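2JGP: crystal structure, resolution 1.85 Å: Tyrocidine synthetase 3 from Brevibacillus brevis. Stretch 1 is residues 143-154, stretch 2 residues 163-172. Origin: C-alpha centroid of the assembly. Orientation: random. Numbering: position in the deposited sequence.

Stretch 1 143-154: LIARHESLRTSF
Stretch 2 163-172: QNIHEDVPFA

A short antiparallel ladder can align two segments that are then held together largely by side chains, and this pair from tyrocidine synthetase 3 is a compact example. Stretch 1 runs from a helix (143-146) through His-147, the first residue to leave helical phi/psi, and a 3-10 segment (148-150) into a strand at 152-154. Stretch 2 opens as the strand 163-165 and continues as loop, extended except at Glu-167 (-35/-65). The strand directions differ by 143°, the axes approach to 4.5 Å, and the two stretches together bury 643 Å².

Gln-163 (phi/psi -85/129; chi1 m, chi2 t, chi3 78°) faces Phe-154 in a non-hydrogen-bonded pair, CA to CA 4.9 Å. Its CG lies 4.2 Å from CE1 of Phe-154 (m, chi2 -95°), while a water donates to both Gln-163 OE1 (2.7 Å) and Thr-152 OG1 (2.8 Å), linking polar groups that do not meet directly.

Asn-164 (-113/109; chi1 t) pairs with Ser-153 (-118/172; p) at a CA to CA distance of 5.0 Å, their side chains on the other face of the sheet from those of Gln-163 and Phe-154. Here the backbones bond reciprocally: Asn-164 N donates to Ser-153 O at 2.7 Å, and Ser-153 N to Asn-164 O at 2.9 Å, both nearly linear. Asn-164 O also receives a CA-H contact from Thr-152 CA at 3.4 Å.

Ile-165 (-94/124; chi1 and chi2 both m) opposes Thr-152 (-103/131; m), CA to CA 4.6 Å, on the sheet face shared with Phe-154 and Gln-163. Its CD1 approaches Thr-152 OG1 to 3.2 Å; that hydroxyl donates to Glu-148 O at 2.7 Å, tying the strand to the preceding 3-10 segment.

At His-166 (-102/128; m, chi2 -86°) the backbone bonding continues: N donates to Arg-151 O at 2.8 Å. The imidazole meets Ser-153 at its edge, NE2 to OG 2.7 Å, a hydrogen bond in which either atom could be the donor. Arg-151 (-121/21; m, t, m, chi4 109°) returns a bond through its side chain, NH1 to His-166 O at 3.0 Å, while its NE donates to Ile-144 O at 2.9 Å. One guanidinium thus joins the helix to stretch 2.

Beyond Glu-167 and Asp-168, whose CA-to-CB bonds point away, the contact turns apolar. Val-169 (-140/152; m) sets CG2 3.4 Å from CG2 of Ile-144 (m, t) and 3.9 Å from Arg-151 CG. After Pro-170, whose CA-to-CB bond points away, Phe-171 (-152/133; t, chi2 90°) offers a ring face to Ile-144, whose CD1 lies 3.4 Å from Phe-171 CG. Ala-172 ends the stretch without contact.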

# COMPACT_ATOMS: atom_id res chain seq x y z
N LEU A 143 -15.87 -2.93 -18.81
CA LEU A 143 -15.18 -2.68 -17.54
C LEU A 143 -16.09 -1.97 -16.55
O LEU A 143 -16.13 -2.33 -15.37
CB LEU A 143 -13.92 -1.83 -17.73
CG LEU A 143 -12.62 -2.49 -18.19
CD1 LEU A 143 -11.52 -1.42 -18.21
CD2 LEU A 143 -12.22 -3.65 -17.29
N ILE A 144 -16.78 -0.94 -17.04
CA ILE A 144 -17.71 -0.17 -16.23
C ILE A 144 -18.86 -1.06 -15.73
O ILE A 144 -19.25 -0.97 -14.58
CB ILE A 144 -18.27 1.03 -17.01
CG1 ILE A 144 -17.16 2.05 -17.29
CG2 ILE A 144 -19.39 1.71 -16.23
CD1 ILE A 144 -17.50 3.06 -18.37
N ALA A 145 -19.38 -1.91 -16.61
CA ALA A 145 -20.40 -2.89 -16.22
C ALA A 145 -19.87 -3.88 -15.17
O ALA A 145 -20.60 -4.26 -14.24
CB ALA A 145 -20.92 -3.66 -17.44
N ARG A 146 -18.62 -4.28 -15.32
CA ARG A 146 -18.00 -5.28 -14.45
C ARG A 146 -17.69 -4.78 -13.04
O ARG A 146 -17.90 -5.50 -12.06
CB ARG A 146 -16.70 -5.80 -15.09
CG ARG A 146 -15.85 -6.72 -14.22
CD ARG A 146 -14.69 -7.28 -15.03
NE ARG A 146 -13.69 -7.97 -14.21
CZ ARG A 146 -13.85 -9.19 -13.71
NH1 ARG A 146 -14.98 -9.86 -13.88
NH2 ARG A 146 -12.87 -9.73 -13.00
N HIS A 147 -17.18 -3.56 -12.94
CA HIS A 147 -16.66 -3.03 -11.68
C HIS A 147 -17.60 -2.00 -11.08
O HIS A 147 -17.74 -0.90 -11.61
CB HIS A 147 -15.27 -2.43 -11.90
CG HIS A 147 -14.24 -3.43 -12.30
ND1 HIS A 147 -13.82 -4.44 -11.46
CD2 HIS A 147 -13.54 -3.59 -13.45
CE1 HIS A 147 -12.91 -5.18 -12.07
NE2 HIS A 147 -12.72 -4.68 -13.28
N GLU A 148 -18.25 -2.35 -9.96
CA GLU A 148 -19.24 -1.47 -9.32
C GLU A 148 -18.66 -0.11 -8.95
O GLU A 148 -19.40 0.88 -8.91
CB GLU A 148 -19.84 -2.10 -8.06
CG GLU A 148 -20.98 -3.05 -8.31
CD GLU A 148 -21.71 -3.47 -7.04
OE1 GLU A 148 -21.25 -3.16 -5.92
OE2 GLU A 148 -22.77 -4.12 -7.18
N SER A 149 -17.37 -0.06 -8.65
CA SER A 149 -16.72 1.21 -8.32
C SER A 149 -16.80 2.20 -9.49
O SER A 149 -16.85 3.41 -9.27
CB SER A 149 -15.27 0.99 -7.90
OG SER A 149 -15.22 0.37 -6.62
N LEU A 150 -16.83 1.68 -10.71
CA LEU A 150 -16.99 2.53 -11.90
C LEU A 150 -18.45 2.93 -12.18
O LEU A 150 -18.72 3.66 -13.15
CB LEU A 150 -16.40 1.84 -13.14
CG LEU A 150 -14.90 1.52 -13.06
CD1 LEU A 150 -14.41 0.93 -14.38
CD2 LEU A 150 -14.08 2.76 -12.68
N ARG A 151 -19.37 2.45 -11.35
CA ARG A 151 -20.78 2.85 -11.43
C ARG A 151 -21.23 3.48 -10.10
O ARG A 151 -22.42 3.55 -9.82
CB ARG A 151 -21.65 1.65 -11.79
CG ARG A 151 -21.40 1.16 -13.21
CD ARG A 151 -22.18 -0.09 -13.57
NE ARG A 151 -21.63 -1.32 -12.97
CZ ARG A 151 -22.18 -2.01 -11.98
NH1 ARG A 151 -23.33 -1.63 -11.42
NH2 ARG A 151 -21.59 -3.11 -11.54
N THR A 152 -20.27 3.95 -9.31
CA THR A 152 -20.54 4.51 -8.00
C THR A 152 -20.47 6.04 -8.05
O THR A 152 -19.51 6.60 -8.57
CB THR A 152 -19.52 4.02 -6.97
OG1 THR A 152 -19.62 2.60 -6.84
CG2 THR A 152 -19.78 4.67 -5.60
N SER A 153 -21.49 6.68 -7.50
CA SER A 153 -21.48 8.12 -7.26
C SER A 153 -21.61 8.32 -5.76
O SER A 153 -21.86 7.36 -5.03
CB SER A 153 -22.63 8.81 -7.99
OG SER A 153 -23.89 8.43 -7.46
N PHE A 154 -21.46 9.55 -5.31
CA PHE A 154 -21.57 9.84 -3.88
C PHE A 154 -22.65 10.87 -3.64
O PHE A 154 -22.87 11.76 -4.45
CB PHE A 154 -20.24 10.34 -3.33
CG PHE A 154 -19.11 9.37 -3.47
CD1 PHE A 154 -18.78 8.51 -2.44
CD2 PHE A 154 -18.39 9.31 -4.65
CE1 PHE A 154 -17.73 7.61 -2.58
CE2 PHE A 154 -17.33 8.42 -4.80
CZ PHE A 154 -17.02 7.56 -3.76
N GLN A 163 -22.12 5.86 -0.66
CA GLN A 163 -21.96 5.33 -2.00
C GLN A 163 -23.33 5.06 -2.61
O GLN A 163 -24.17 4.41 -1.99
CB GLN A 163 -21.17 4.03 -1.98
CG GLN A 163 -19.80 4.16 -1.38
CD GLN A 163 -19.00 2.90 -1.53
OE1 GLN A 163 -18.47 2.61 -2.60
NE2 GLN A 163 -18.92 2.11 -0.45
N ASN A 164 -23.53 5.57 -3.82
CA ASN A 164 -24.74 5.35 -4.58
C ASN A 164 -24.35 4.51 -5.79
O ASN A 164 -23.65 4.99 -6.69
CB ASN A 164 -25.34 6.70 -4.98
CG ASN A 164 -26.74 6.58 -5.58
OD1 ASN A 164 -27.25 5.48 -5.80
ND2 ASN A 164 -27.36 7.73 -5.85
N ILE A 165 -24.76 3.25 -5.79
CA ILE A 165 -24.36 2.30 -6.83
C ILE A 165 -25.42 2.29 -7.91
O ILE A 165 -26.59 2.03 -7.63
CB ILE A 165 -24.21 0.86 -6.26
CG1 ILE A 165 -23.38 0.86 -4.98
CG2 ILE A 165 -23.58 -0.06 -7.30
CD1 ILE A 165 -22.00 1.38 -5.14
N HIS A 166 -25.00 2.56 -9.15
CA HIS A 166 -25.94 2.64 -10.26
C HIS A 166 -25.93 1.38 -11.12
O HIS A 166 -24.88 0.88 -11.53
CB HIS A 166 -25.65 3.87 -11.12
CG HIS A 166 -25.76 5.16 -10.36
ND1 HIS A 166 -26.95 5.83 -10.20
CD2 HIS A 166 -24.82 5.89 -9.71
CE1 HIS A 166 -26.75 6.92 -9.49
NE2 HIS A 166 -25.46 6.98 -9.18
N GLU A 167 -27.13 0.86 -11.32
CA GLU A 167 -27.47 -0.17 -12.30
C GLU A 167 -26.66 -0.08 -13.61
O GLU A 167 -25.89 -0.98 -13.95
CB GLU A 167 -28.98 -0.11 -12.62
CG GLU A 167 -29.87 0.76 -11.67
CD GLU A 167 -29.60 2.28 -11.75
OE1 GLU A 167 -29.41 2.83 -12.86
OE2 GLU A 167 -29.59 2.93 -10.68
N ASP A 168 -26.89 1.01 -14.34
CA ASP A 168 -26.23 1.30 -15.62
C ASP A 168 -25.82 2.77 -15.60
O ASP A 168 -26.45 3.57 -14.92
CB ASP A 168 -27.18 1.09 -16.79
CG ASP A 168 -27.59 -0.36 -16.98
OD1 ASP A 168 -26.71 -1.20 -17.28
OD2 ASP A 168 -28.79 -0.66 -16.84
N VAL A 169 -24.77 3.12 -16.35
CA VAL A 169 -24.32 4.51 -16.45
C VAL A 169 -23.91 4.85 -17.88
O VAL A 169 -23.48 3.97 -18.63
CB VAL A 169 -23.12 4.77 -15.52
CG1 VAL A 169 -23.50 4.48 -14.07
CG2 VAL A 169 -21.90 3.94 -15.95
N PRO A 170 -24.04 6.14 -18.26
CA PRO A 170 -23.65 6.54 -19.61
C PRO A 170 -22.13 6.68 -19.75
O PRO A 170 -21.47 7.20 -18.85
CB PRO A 170 -24.34 7.90 -19.79
CG PRO A 170 -24.43 8.45 -18.42
CD PRO A 170 -24.53 7.28 -17.47
N PHE A 171 -21.59 6.21 -20.87
CA PHE A 171 -20.18 6.37 -21.16
C PHE A 171 -19.95 6.40 -22.67
O PHE A 171 -20.48 5.56 -23.39
CB PHE A 171 -19.35 5.24 -20.54
CG PHE A 171 -17.89 5.29 -20.88
CD1 PHE A 171 -17.00 5.99 -20.07
CD2 PHE A 171 -17.40 4.66 -22.02
CE1 PHE A 171 -15.66 6.05 -20.39
CE2 PHE A 171 -16.05 4.72 -22.35
CZ PHE A 171 -15.18 5.41 -21.53
N ALA A 172 -19.17 7.38 -23.12
CA ALA A 172 -18.69 7.41 -24.50
C ALA A 172 -17.20 7.72 -24.52
O ALA A 172 -16.71 8.55 -23.73
CB ALA A 172 -19.47 8.44 -25.31
O HOH W 1 -15.88 2.35 -4.69
O HOH W 2 -18.78 0.96 -4.76